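INSIG protein homolog (Mycobacterium vanbaalenii PYR-1, PDB 4XU6) binds diacylglycerol within the membrane as a homotrimeric bacterial relative of the Insig sterol-sensing proteins. Local coordinates at residues Ser25-Thr29 and Gly30-Tyr34; Ser45-Trp48 and Phe49-Val53; Ala141-Leu145 and Gly146-Tyr150; Phe169-Gly172 and Val173-Leu177; Leu181-Ala184 and Arg185-Gln188. All blocks are in the same frame, centred on the assembly; numbering follows the deposited sequence.

From the N terminus, helix 5-29 ends in contact 1, whose turn leads straight into strand 32-34. Contact 2 follows, where strand 45-46 passes into helix 48-64; Tyr34 of contact 1 packs on its Pro46 and Phe49. Contact 3 closes helix 122-144 and opens strand 148-150, which pairs antiparallel with strand 32-34, so the two helix-to-strand turns share one small sheet. Trp48 of contact 2 lies against Leu142 and Val147 of contact 3. Contact 4 lies within helix 164-184 and contact 5 where that helix gives way to the C-terminal loop. All five are local and in series; none nests or crosses. The same fatty acid touches contacts 1 to 4.

Contact 1. Residues Ser25-Thr29 and Gly30-Tyr34; sequences SHVVT and GTTVY
Thr31 sets its CG2 methyl over one face of the His26 imidazole, a CH-pi contact of 3.8 Å from CG2 to the centroid of the His26 ring, displaced toward the CD2 side. The two residues come together because helix 5-29 ends in a Schellman motif at Gly30, whose positive phi (82°) turns the chain back over the last helical turn before strand 32-34 begins. With OG1 beside the backbone N (chi1 -58°), Thr31 turns its hydroxyl toward Thr29 and its CG2 methyl over the imidazole; Thr31 OG1 donates to Thr29 OG1 at 2.9 Å. The Thr29 hydroxyl passes its own proton back to the carbonyl of Ser25, OG1 to O 2.8 Å, an oxygen that also accepts from Thr29 N.

Further along, Val27 CG2 meets the Tyr34 ring obliquely, 3.8 Å from CE2, while Thr32 OG1 lies by His26 CB. The backbone closes the turn with Gly30 N bonded to Val27 O at 3.0 Å; Thr31 N and Thr32 N add weak bonds to His26 O.

The second shell fixes the ring: His26 NE2 is hydrogen-bonded to Thr93 OG1, and Tyr90 meets the imidazole edge-to-face. His26 is a diacylglycerol-binding residue and here also touches the bound tridecanoic acid, so the turn contributes His26 to the lipid pocket. Tyr34 OH is hydrogen-bonded to Asp23. One water spans helix end and strand, donating to Val27 O at 2.6 Å and to Thr32 O at 2.7 Å.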
# COMPACT_ATOMS: atom_id res chain seq x y z
N SER A 25 -1.97 11.10 15.35
CA SER A 25 -2.33 11.35 13.96
C SER A 25 -3.82 11.70 13.82
O SER A 25 -4.18 12.64 13.11
CB SER A 25 -1.98 10.14 13.08
OG SER A 25 -0.57 9.94 13.07
N HIS A 26 -4.69 10.94 14.49
CA HIS A 26 -6.12 11.26 14.49
C HIS A 26 -6.43 12.63 15.09
O HIS A 26 -7.23 13.39 14.55
CB HIS A 26 -6.92 10.18 15.23
CG HIS A 26 -7.24 8.99 14.39
ND1 HIS A 26 -7.84 7.85 14.89
CD2 HIS A 26 -7.07 8.76 13.06
CE1 HIS A 26 -8.01 6.97 13.91
NE2 HIS A 26 -7.55 7.51 12.79
N VAL A 27 -5.79 12.95 16.21
CA VAL A 27 -6.05 14.23 16.87
C VAL A 27 -5.58 15.42 16.02
O VAL A 27 -6.35 16.37 15.80
CB VAL A 27 -5.44 14.29 18.28
CG1 VAL A 27 -5.49 15.73 18.85
CG2 VAL A 27 -6.17 13.32 19.22
N VAL A 28 -4.35 15.35 15.51
CA VAL A 28 -3.77 16.47 14.78
C VAL A 28 -4.45 16.70 13.42
O VAL A 28 -4.44 17.81 12.90
CB VAL A 28 -2.23 16.32 14.60
CG1 VAL A 28 -1.89 15.25 13.54
CG2 VAL A 28 -1.61 17.66 14.22
N THR A 29 -5.07 15.67 12.86
CA THR A 29 -5.79 15.85 11.60
C THR A 29 -7.25 16.18 11.84
O THR A 29 -7.98 16.47 10.89
CB THR A 29 -5.75 14.57 10.73
OG1 THR A 29 -6.28 13.48 11.48
CG2 THR A 29 -4.34 14.25 10.28
N GLY A 30 -7.70 16.11 13.09
CA GLY A 30 -9.09 16.38 13.40
C GLY A 30 -10.03 15.20 13.17
O GLY A 30 -11.26 15.36 13.11
N THR A 31 -9.47 14.01 13.02
CA THR A 31 -10.28 12.80 12.88
C THR A 31 -11.08 12.59 14.16
O THR A 31 -12.25 12.21 14.13
CB THR A 31 -9.41 11.55 12.62
OG1 THR A 31 -8.62 11.74 11.43
CG2 THR A 31 -10.28 10.28 12.46
N THR A 32 -10.42 12.82 15.30
CA THR A 32 -11.07 12.73 16.60
C THR A 32 -10.73 13.97 17.41
O THR A 32 -9.76 14.68 17.09
CB THR A 32 -10.62 11.49 17.41
OG1 THR A 32 -9.19 11.53 17.59
CG2 THR A 32 -11.02 10.19 16.71
N VAL A 33 -11.51 14.21 18.46
CA VAL A 33 -11.27 15.31 19.40
C VAL A 33 -11.57 14.78 20.79
O VAL A 33 -12.64 14.21 21.00
CB VAL A 33 -12.23 16.49 19.16
CG1 VAL A 33 -11.98 17.61 20.19
CG2 VAL A 33 -12.12 17.03 17.75
N TYR A 34 -10.67 14.98 21.75
CA TYR A 34 -10.95 14.57 23.13
C TYR A 34 -11.70 15.65 23.92
O TYR A 34 -11.52 16.84 23.70
CB TYR A 34 -9.67 14.19 23.87
CG TYR A 34 -9.13 12.83 23.48
CD1 TYR A 34 -9.69 11.67 24.00
CD2 TYR A 34 -8.04 12.71 22.62
CE1 TYR A 34 -9.20 10.42 23.66
CE2 TYR A 34 -7.54 11.46 22.26
CZ TYR A 34 -8.13 10.32 22.80
OH TYR A 34 -7.65 9.06 22.47
O HOH W 1 -8.55 17.09 17.03

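Contact 2. Residues Ser45-Trp48 and Phe49-Val53; sequences SPFW and FPILV. With BOG (octyl beta-D-glucopyranoside), chain C; TDA (N-tridecanoic acid), chain E.
The N-terminal turn of transmembrane helix 48-64 carries the contact: Phe47 and Trp48 meet Ile51 and Leu52, one turn on, while Phe49 points to the lipid pocket. Trp48 CG sits between its backbone N and carbonyl carbon (chi1 50°), a cramped choice that brings the indole alongside the backbone at Phe49. CE3 of Trp48 lies 3.2 Å from Phe49 N, and one methyl of Leu52 reaches the ring obliquely, CD1 to Trp48 CE3 3.9 Å. Pro46 CB rests on one indole face. In the ring plane, Trp48 NE1 gives a fairly straight hydrogen bond (162°) to O6 of an octyl glucoside at 2.8 Å. The alkyl tail of that detergent runs on past Ile51 and Leu52, which suits a membrane-facing side of the helix.

Strand passes to helix here, and Phe49 N bonds to Pro46 O at 2.9 Å, then Leu52 N to Trp48 O. Pro50 tucks its CD against the carbonyl oxygens of Pro46 and Phe47. Phe47 sets its ring obliquely against Ile51, CD2 to Ile51 CD1 3.8 Å.

Phe49 meets the tridecanoic acid with the edge of its ring, CZ to C22 of the acid 3.8 Å, while Val53 CG2 lies over one face, toward the rim. Val53 CG1 packs further along the tail, 3.7 Å from C28 of the acid. Ser45 OG lies obliquely by the Phe49 ring, near CD2, and is hydrogen-bonded to Asp23.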
# COMPACT_ATOMS: atom_id res chain seq x y z
N SER A 45 -2.84 12.02 23.84
CA SER A 45 -3.81 11.04 24.33
C SER A 45 -3.96 11.07 25.85
O SER A 45 -2.97 11.24 26.56
CB SER A 45 -3.36 9.62 23.95
OG SER A 45 -3.13 9.50 22.56
N PRO A 46 -5.19 10.84 26.34
CA PRO A 46 -5.38 10.57 27.77
C PRO A 46 -4.51 9.40 28.15
O PRO A 46 -4.37 8.45 27.35
CB PRO A 46 -6.85 10.15 27.85
CG PRO A 46 -7.51 10.72 26.64
CD PRO A 46 -6.43 10.70 25.57
N PHE A 47 -3.93 9.44 29.36
CA PHE A 47 -2.93 8.44 29.73
C PHE A 47 -3.47 7.01 29.65
O PHE A 47 -2.69 6.08 29.44
CB PHE A 47 -2.39 8.70 31.14
CG PHE A 47 -3.29 8.21 32.23
CD1 PHE A 47 -4.38 8.97 32.64
CD2 PHE A 47 -3.06 6.97 32.83
CE1 PHE A 47 -5.22 8.51 33.64
CE2 PHE A 47 -3.90 6.50 33.82
CZ PHE A 47 -4.98 7.26 34.23
N TRP A 48 -4.78 6.84 29.82
CA TRP A 48 -5.37 5.49 29.80
C TRP A 48 -5.47 4.90 28.40
O TRP A 48 -5.65 3.69 28.25
CB TRP A 48 -6.74 5.46 30.50
CG TRP A 48 -7.72 6.51 30.04
CD1 TRP A 48 -8.08 7.65 30.72
CD2 TRP A 48 -8.50 6.50 28.83
NE1 TRP A 48 -9.02 8.35 29.99
CE2 TRP A 48 -9.29 7.67 28.83
CE3 TRP A 48 -8.59 5.63 27.74
CZ2 TRP A 48 -10.16 7.98 27.79
CZ3 TRP A 48 -9.45 5.94 26.71
CH2 TRP A 48 -10.22 7.11 26.73
N PHE A 49 -5.39 5.74 27.38
CA PHE A 49 -5.50 5.25 26.00
C PHE A 49 -4.38 4.26 25.62
O PHE A 49 -4.68 3.12 25.22
CB PHE A 49 -5.62 6.41 24.99
CG PHE A 49 -5.65 5.93 23.56
CD1 PHE A 49 -6.81 5.38 23.03
CD2 PHE A 49 -4.52 6.00 22.76
CE1 PHE A 49 -6.85 4.90 21.72
CE2 PHE A 49 -4.54 5.53 21.45
CZ PHE A 49 -5.72 4.99 20.93
N PRO A 50 -3.10 4.66 25.76
CA PRO A 50 -2.06 3.68 25.43
C PRO A 50 -2.09 2.47 26.37
O PRO A 50 -1.63 1.40 25.98
CB PRO A 50 -0.75 4.46 25.60
CG PRO A 50 -1.09 5.60 26.54
CD PRO A 50 -2.51 5.96 26.17
N ILE A 51 -2.60 2.64 27.58
CA ILE A 51 -2.72 1.50 28.49
C ILE A 51 -3.79 0.52 27.97
O ILE A 51 -3.57 -0.69 27.98
CB ILE A 51 -3.05 1.92 29.94
CG1 ILE A 51 -1.95 2.83 30.49
CG2 ILE A 51 -3.21 0.69 30.83
CD1 ILE A 51 -2.26 3.39 31.89
N LEU A 52 -4.93 1.05 27.52
CA LEU A 52 -5.97 0.18 26.96
C LEU A 52 -5.47 -0.59 25.73
O LEU A 52 -5.65 -1.81 25.65
CB LEU A 52 -7.22 0.96 26.57
CG LEU A 52 -8.22 1.36 27.66
CD1 LEU A 52 -9.46 1.95 27.01
CD2 LEU A 52 -8.59 0.15 28.52
N VAL A 53 -4.87 0.11 24.77
CA VAL A 53 -4.42 -0.56 23.55
C VAL A 53 -3.25 -1.51 23.83
O VAL A 53 -3.17 -2.60 23.26
CB VAL A 53 -4.03 0.46 22.44
CG1 VAL A 53 -3.54 -0.29 21.18
CG2 VAL A 53 -5.22 1.38 22.12
C1 BOG C . -11.14 8.41 34.19
O1 BOG C . -9.92 7.82 34.62
C2 BOG C . -11.48 9.61 35.07
O2 BOG C . -11.57 9.19 36.43
C3 BOG C . -12.80 10.20 34.59
O3 BOG C . -13.17 11.31 35.42
C4 BOG C . -12.62 10.65 33.15
O4 BOG C . -13.86 11.18 32.66
C5 BOG C . -12.21 9.46 32.29
O5 BOG C . -11.04 8.80 32.81
C6 BOG C . -11.96 9.89 30.85
O6 BOG C . -10.67 10.49 30.73
C1' BOG C . -9.86 6.44 34.29
C2' BOG C . -8.49 5.91 34.68
C3' BOG C . -8.52 4.39 34.79
C4' BOG C . -7.12 3.83 34.97
C5' BOG C . -6.95 2.57 34.12
C6' BOG C . -7.37 2.89 32.69
C7' BOG C . -7.52 1.64 31.82
C8' BOG C . -6.51 0.58 32.20
O21 TDA E . -9.27 5.14 16.41
O22 TDA E . -9.61 5.72 18.64
C21 TDA E . -9.10 4.92 17.85
C22 TDA E . -8.27 3.78 18.36
C23 TDA E . -8.01 2.74 17.26
C24 TDA E . -7.03 1.67 17.73
C25 TDA E . -6.86 0.57 16.68
C26 TDA E . -5.87 -0.50 17.12
C27 TDA E . -4.47 0.11 17.14
C28 TDA E . -3.41 -0.89 17.53
C29 TDA E . -2.08 -0.17 17.69
C30 TDA E . -1.02 -1.21 18.03
C31 TDA E . -0.80 -2.13 16.84
C32 TDA E . 0.38 -3.06 17.09
C33 TDA E . 0.28 -4.32 16.24

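Contact 3. Residues Ala141-Leu145 and Gly146-Tyr150; sequences ALVQL and GVFAY. With TDA (N-tridecanoic acid), chain E.
Val143 presses its CG2 methyl onto a face of the Phe148 ring, 4.0 Å from CG2 to the centroid of that ring and 14° off its normal. The ring is brought against Val143 because Phe148 CG stands between the backbone N and the carbonyl carbon (chi1 71°). Leu142 CB meets the same ring obliquely, 3.7 Å from Phe148 CE1. This is the dense part of the contact.

Between Val143 and Phe148 helix 122-144 is closed by a Schellman motif: Gly146 takes positive phi, Val147 N bonds to Leu142 O at 3.0 Å, and Gly146 N bonds to Val143 O. The chain then enters strand 148-150, paired with strand 32-34.

The outer side is looser. Leu145 and Gly146 are exposed, and Leu145 CB only grazes Val147 CG2. A water donates to Val143 O at 2.6 Å and to Phe148 O, linking the helix end to the strand.

On the inner side Tyr150, a diacylglycerol-binding residue, turns its hydroxyl to the carboxyl group of the tridecanoic acid, OH of Tyr150 to O21 of the acid 3.0 Å, and is also hydrogen-bonded to Glu139.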
# COMPACT_ATOMS: atom_id res chain seq x y z
N ALA A 141 -19.25 3.31 23.34
CA ALA A 141 -19.62 3.64 24.71
C ALA A 141 -18.92 4.90 25.21
O ALA A 141 -19.54 5.75 25.85
CB ALA A 141 -19.31 2.47 25.65
N LEU A 142 -17.62 5.02 24.92
CA LEU A 142 -16.85 6.19 25.33
C LEU A 142 -17.36 7.47 24.67
O LEU A 142 -17.42 8.53 25.30
CB LEU A 142 -15.35 5.99 25.05
CG LEU A 142 -14.61 5.02 25.98
CD1 LEU A 142 -13.24 4.70 25.44
CD2 LEU A 142 -14.48 5.59 27.38
N VAL A 143 -17.73 7.37 23.40
CA VAL A 143 -18.30 8.51 22.69
C VAL A 143 -19.67 8.91 23.25
O VAL A 143 -19.96 10.10 23.41
CB VAL A 143 -18.38 8.23 21.17
CG1 VAL A 143 -19.27 9.26 20.48
CG2 VAL A 143 -16.98 8.23 20.55
N GLN A 144 -20.52 7.93 23.55
CA GLN A 144 -21.82 8.24 24.15
C GLN A 144 -21.65 8.89 25.53
O GLN A 144 -22.48 9.70 25.95
CB GLN A 144 -22.73 7.00 24.22
CG GLN A 144 -24.15 7.30 24.74
CD GLN A 144 -24.88 8.36 23.91
OE1 GLN A 144 -24.71 8.45 22.70
NE2 GLN A 144 -25.71 9.16 24.58
N LEU A 145 -20.56 8.54 26.21
CA LEU A 145 -20.24 9.14 27.51
C LEU A 145 -19.63 10.54 27.39
O LEU A 145 -19.42 11.22 28.39
CB LEU A 145 -19.31 8.24 28.31
CG LEU A 145 -19.89 6.95 28.89
CD1 LEU A 145 -18.79 6.07 29.45
CD2 LEU A 145 -20.92 7.27 29.97
N GLY A 146 -19.34 10.97 26.16
CA GLY A 146 -18.82 12.31 25.92
C GLY A 146 -17.32 12.44 26.14
O GLY A 146 -16.79 13.55 26.22
N VAL A 147 -16.63 11.31 26.21
CA VAL A 147 -15.19 11.29 26.48
C VAL A 147 -14.38 11.85 25.30
O VAL A 147 -13.42 12.60 25.49
CB VAL A 147 -14.71 9.86 26.83
CG1 VAL A 147 -13.20 9.80 26.94
CG2 VAL A 147 -15.35 9.39 28.13
N PHE A 148 -14.79 11.48 24.09
CA PHE A 148 -14.23 12.05 22.87
C PHE A 148 -15.27 11.96 21.77
O PHE A 148 -16.34 11.38 21.98
CB PHE A 148 -12.90 11.37 22.48
CG PHE A 148 -13.05 9.95 21.95
CD1 PHE A 148 -13.26 8.89 22.82
CD2 PHE A 148 -12.90 9.68 20.59
CE1 PHE A 148 -13.37 7.58 22.34
CE2 PHE A 148 -13.01 8.38 20.10
CZ PHE A 148 -13.25 7.33 20.98
N ALA A 149 -14.99 12.53 20.61
CA ALA A 149 -15.91 12.41 19.49
C ALA A 149 -15.15 12.26 18.19
O ALA A 149 -13.99 12.68 18.09
CB ALA A 149 -16.84 13.62 19.43
N TYR A 150 -15.79 11.67 17.19
CA TYR A 150 -15.23 11.64 15.84
C TYR A 150 -15.67 12.86 15.05
O TYR A 150 -16.68 13.49 15.37
CB TYR A 150 -15.63 10.34 15.11
CG TYR A 150 -14.72 9.18 15.45
CD1 TYR A 150 -14.91 8.45 16.61
CD2 TYR A 150 -13.67 8.83 14.60
CE1 TYR A 150 -14.06 7.40 16.94
CE2 TYR A 150 -12.83 7.78 14.92
CZ TYR A 150 -13.02 7.06 16.08
OH TYR A 150 -12.18 6.02 16.41
O21 TDA E . -9.27 5.14 16.41
O22 TDA E . -9.61 5.72 18.64
C21 TDA E . -9.10 4.92 17.85
C22 TDA E . -8.27 3.78 18.36
C23 TDA E . -8.01 2.74 17.26
C24 TDA E . -7.03 1.67 17.73
C25 TDA E . -6.86 0.57 16.68
C26 TDA E . -5.87 -0.50 17.12
C27 TDA E . -4.47 0.11 17.14
C28 TDA E . -3.41 -0.89 17.53
C29 TDA E . -2.08 -0.17 17.69
C30 TDA E . -1.02 -1.21 18.03
C31 TDA E . -0.80 -2.13 16.84
C32 TDA E . 0.38 -3.06 17.09
C33 TDA E . 0.28 -4.32 16.24
O HOH W 2 -18.86 12.21 22.27

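Contact 4. Residues Phe169-Gly172 and Val173-Leu177; sequences FAFG and VVAAL. With TDA (N-tridecanoic acid), chain E.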
# COMPACT_ATOMS: atom_id res chain seq x y z
N PHE A 169 -9.60 -5.31 13.23
CA PHE A 169 -9.40 -6.68 12.74
C PHE A 169 -7.92 -6.94 12.41
O PHE A 169 -7.34 -7.93 12.85
CB PHE A 169 -10.27 -6.97 11.52
CG PHE A 169 -10.01 -8.33 10.90
CD1 PHE A 169 -10.63 -9.47 11.41
CD2 PHE A 169 -9.10 -8.46 9.85
CE1 PHE A 169 -10.36 -10.73 10.85
CE2 PHE A 169 -8.84 -9.71 9.28
CZ PHE A 169 -9.47 -10.84 9.79
N ALA A 170 -7.31 -6.03 11.64
CA ALA A 170 -5.90 -6.15 11.29
C ALA A 170 -5.02 -6.13 12.53
O ALA A 170 -4.06 -6.88 12.63
CB ALA A 170 -5.49 -5.03 10.31
N PHE A 171 -5.34 -5.26 13.48
CA PHE A 171 -4.67 -5.22 14.78
C PHE A 171 -4.70 -6.61 15.46
O PHE A 171 -3.66 -7.13 15.88
CB PHE A 171 -5.30 -4.11 15.64
CG PHE A 171 -4.92 -4.17 17.11
CD1 PHE A 171 -3.60 -4.29 17.52
CD2 PHE A 171 -5.92 -4.08 18.08
CE1 PHE A 171 -3.27 -4.34 18.89
CE2 PHE A 171 -5.61 -4.12 19.44
CZ PHE A 171 -4.29 -4.23 19.85
N GLY A 172 -5.88 -7.21 15.57
CA GLY A 172 -5.99 -8.53 16.17
C GLY A 172 -5.18 -9.61 15.47
O GLY A 172 -4.53 -10.45 16.11
N VAL A 173 -5.22 -9.62 14.14
CA VAL A 173 -4.41 -10.57 13.37
C VAL A 173 -2.92 -10.44 13.71
O VAL A 173 -2.21 -11.45 13.91
CB VAL A 173 -4.61 -10.37 11.86
CG1 VAL A 173 -3.59 -11.20 11.06
CG2 VAL A 173 -6.03 -10.72 11.45
N VAL A 174 -2.43 -9.21 13.77
CA VAL A 174 -1.02 -8.98 14.03
C VAL A 174 -0.65 -9.25 15.50
O VAL A 174 0.42 -9.78 15.78
CB VAL A 174 -0.57 -7.58 13.54
CG1 VAL A 174 0.85 -7.27 13.98
CG2 VAL A 174 -0.70 -7.52 12.00
N ALA A 175 -1.54 -8.91 16.43
CA ALA A 175 -1.29 -9.19 17.85
C ALA A 175 -1.18 -10.69 18.08
O ALA A 175 -0.34 -11.15 18.85
CB ALA A 175 -2.42 -8.60 18.72
N ALA A 176 -2.03 -11.45 17.39
CA ALA A 176 -2.01 -12.90 17.46
C ALA A 176 -0.67 -13.42 16.96
O ALA A 176 -0.07 -14.31 17.55
CB ALA A 176 -3.15 -13.49 16.62
N LEU A 177 -0.21 -12.85 15.85
CA LEU A 177 1.08 -13.23 15.28
C LEU A 177 2.22 -12.91 16.25
O LEU A 177 3.19 -13.67 16.35
CB LEU A 177 1.30 -12.52 13.94
CG LEU A 177 2.64 -12.69 13.22
CD1 LEU A 177 2.64 -13.99 12.50
CD2 LEU A 177 2.84 -11.55 12.24
O21 TDA E . -9.27 5.14 16.41
O22 TDA E . -9.61 5.72 18.64
C21 TDA E . -9.10 4.92 17.85
C22 TDA E . -8.27 3.78 18.36
C23 TDA E . -8.01 2.74 17.26
C24 TDA E . -7.03 1.67 17.73
C25 TDA E . -6.86 0.57 16.68
C26 TDA E . -5.87 -0.50 17.12
C27 TDA E . -4.47 0.11 17.14
C28 TDA E . -3.41 -0.89 17.53
C29 TDA E . -2.08 -0.17 17.69
C30 TDA E . -1.02 -1.21 18.03
C31 TDA E . -0.80 -2.13 16.84
C32 TDA E . 0.38 -3.06 17.09
C33 TDA E . 0.28 -4.32 16.24
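Two phenylalanine rings dominate, and each has a face occupied. Phe171 lays one face along the tridecanoic acid: C28 of the acid sits 3.4 Å above the ring plane, offset toward the rim, and is 3.4 Å from Phe171 CD1. Neighbouring chain carbons spread the contact, with C26 nearer the CD2 side and C31 nearer CD1. Ala175 CB approaches the same ring obliquely, 4.3 Å from Phe171 CE1. Phe169 has Val173 CG2 over one face, a CH-pi contact with CG2 4.0 Å from the centroid of the Phe169 ring and nearest to CE2 at 3.7 Å.

Phe169 CG lies beside its own carbonyl carbon (chi1 175°), which brings the ring alongside Val173, one turn on. As Phe169 and Phe171 are two positions apart on the helix, they point to different sides of it, Phe171 to the lipid and Phe169 away from it. Val174 touches the far end of the acid, its CG1 3.8 Å from C33, so Phe171 and Val174 line the pocket along the tail.

The segment is a continuous piece of transmembrane helix, with regular i to i+4 bonds such as Ala175 N to Phe171 O at 2.8 Å and Val173 N to Phe169 O at 3.0 Å. Gly172 has no side chain, and Ala170, Ala175 and Ala176 present small ones to the neighbouring helices.

Around it, Phe171 and Ala175 pack on helix 48-64 at Leu60, Phe169 meets Ala125 and Ala132 of helix 122-144, and Ala170, Val173 and Val174 lie against helix 101-119 at Ala112, Trp116 and Thr115.

Contact 5. Residues Leu181-Ala184 and Arg185-Gln188; sequences LAVA and RRPQ. With BOG (octyl beta-D-glucopyranoside), chain B.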
# COMPACT_ATOMS: atom_id res chain seq x y z
N LEU A 181 5.01 -15.41 17.79
CA LEU A 181 6.43 -15.09 17.73
C LEU A 181 7.10 -15.14 19.10
O LEU A 181 8.23 -15.61 19.23
CB LEU A 181 6.68 -13.71 17.11
CG LEU A 181 8.15 -13.30 17.05
CD1 LEU A 181 8.96 -14.31 16.25
CD2 LEU A 181 8.31 -11.92 16.46
N ALA A 182 6.42 -14.63 20.12
CA ALA A 182 7.00 -14.59 21.47
C ALA A 182 7.42 -15.99 21.92
O ALA A 182 8.50 -16.19 22.51
CB ALA A 182 6.03 -13.96 22.46
N VAL A 183 6.57 -16.97 21.64
CA VAL A 183 6.87 -18.36 22.00
C VAL A 183 7.94 -18.96 21.09
O VAL A 183 8.90 -19.57 21.55
CB VAL A 183 5.61 -19.25 21.98
CG1 VAL A 183 5.99 -20.74 22.18
CG2 VAL A 183 4.63 -18.77 23.04
N ALA A 184 7.77 -18.77 19.78
CA ALA A 184 8.70 -19.33 18.79
C ALA A 184 10.16 -18.87 18.96
O ALA A 184 11.09 -19.64 18.70
CB ALA A 184 8.21 -19.03 17.37
N ARG A 185 10.35 -17.62 19.39
CA ARG A 185 11.70 -17.06 19.49
C ARG A 185 12.44 -17.44 20.77
O ARG A 185 13.59 -17.06 20.96
CB ARG A 185 11.66 -15.53 19.38
CG ARG A 185 11.00 -14.85 20.57
CD ARG A 185 11.18 -13.33 20.52
NE ARG A 185 12.59 -12.94 20.67
CZ ARG A 185 13.24 -12.93 21.83
NH1 ARG A 185 12.63 -13.29 22.95
NH2 ARG A 185 14.52 -12.57 21.87
N ARG A 186 11.78 -18.19 21.66
CA ARG A 186 12.44 -18.66 22.88
C ARG A 186 13.62 -19.55 22.53
O ARG A 186 13.64 -20.13 21.44
CB ARG A 186 11.44 -19.40 23.78
CG ARG A 186 10.39 -18.47 24.38
CD ARG A 186 9.31 -19.23 25.11
NE ARG A 186 8.28 -18.33 25.61
CZ ARG A 186 7.13 -18.73 26.15
NH1 ARG A 186 6.87 -20.03 26.28
NH2 ARG A 186 6.24 -17.84 26.56
N PRO A 187 14.61 -19.66 23.43
CA PRO A 187 15.80 -20.48 23.15
C PRO A 187 15.44 -21.90 22.74
O PRO A 187 14.52 -22.50 23.31
CB PRO A 187 16.54 -20.48 24.49
CG PRO A 187 16.15 -19.18 25.14
CD PRO A 187 14.71 -18.97 24.73
N GLN A 188 16.13 -22.41 21.73
CA GLN A 188 15.89 -23.76 21.24
C GLN A 188 17.14 -24.60 21.42
O GLN A 188 18.22 -24.06 21.68
CB GLN A 188 15.49 -23.75 19.76
CG GLN A 188 14.32 -22.83 19.42
CD GLN A 188 12.99 -23.34 19.94
OE1 GLN A 188 12.64 -24.51 19.76
NE2 GLN A 188 12.23 -22.46 20.60
C1 BOG B . 12.44 -13.40 26.55
O1 BOG B . 11.29 -12.74 26.01
C2 BOG B . 12.25 -14.92 26.49
O2 BOG B . 11.08 -15.29 27.24
C3 BOG B . 13.47 -15.63 27.05
O3 BOG B . 13.34 -17.04 26.84
C4 BOG B . 14.71 -15.14 26.32
O4 BOG B . 15.87 -15.71 26.95
C5 BOG B . 14.80 -13.61 26.33
O5 BOG B . 13.60 -13.03 25.81
C6 BOG B . 16.00 -13.10 25.54
O6 BOG B . 15.88 -13.48 24.16
C1' BOG B . 11.45 -11.33 25.82
C2' BOG B . 10.34 -10.87 24.88
C3' BOG B . 10.81 -9.93 23.78
C4' BOG B . 10.44 -10.47 22.41
C5' BOG B . 9.01 -10.15 22.00
C6' BOG B . 9.03 -9.52 20.60
C7' BOG B . 7.64 -9.46 19.97
C8' BOG B . 7.10 -10.86 19.73
O HOH W 3 10.12 -14.47 23.60
O HOH W 4 9.47 -22.27 21.64
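Arg186 lays its guanidinium across Val183, whose CG2 methyl sits over one face, 4.0 Å from CZ of Arg186. The chain is extended from CG to NE, so it runs back along the last helical turn, with its CG close to the carbonyl oxygens of Ala182 and Val183. At its far end NH2 makes a salt bridge with Glu7 and a hydrogen bond to Arg2 O.

Arg185 goes a different way. Bent at chi3 (-66°), it reaches the sugar of an octyl glucoside and holds it with two bonds, NH1 of Arg185 to O5 of the glucoside at 3.0 Å and NH2 of Arg185 to O6 at 2.8 Å. The alkyl carbon C4' lies over one guanidinium face, and a water accepts from Arg185 NH1 at 2.8 Å. The end of the detergent tail meets Leu181, CD2 to C8' 3.6 Å.

The helix ends here: Arg185 N bonds to Leu181 O at 2.9 Å, then Arg186 N to Val183 O. Gln188 folds back, NE2 donating to Arg186 O at 2.9 Å.

Through Glu7, Arg186 ties the end of helix 164-184 to helix 5-29, with Ala182 on Leu3 just before that helix, while Val183 packs on Leu65 just after helix 48-64.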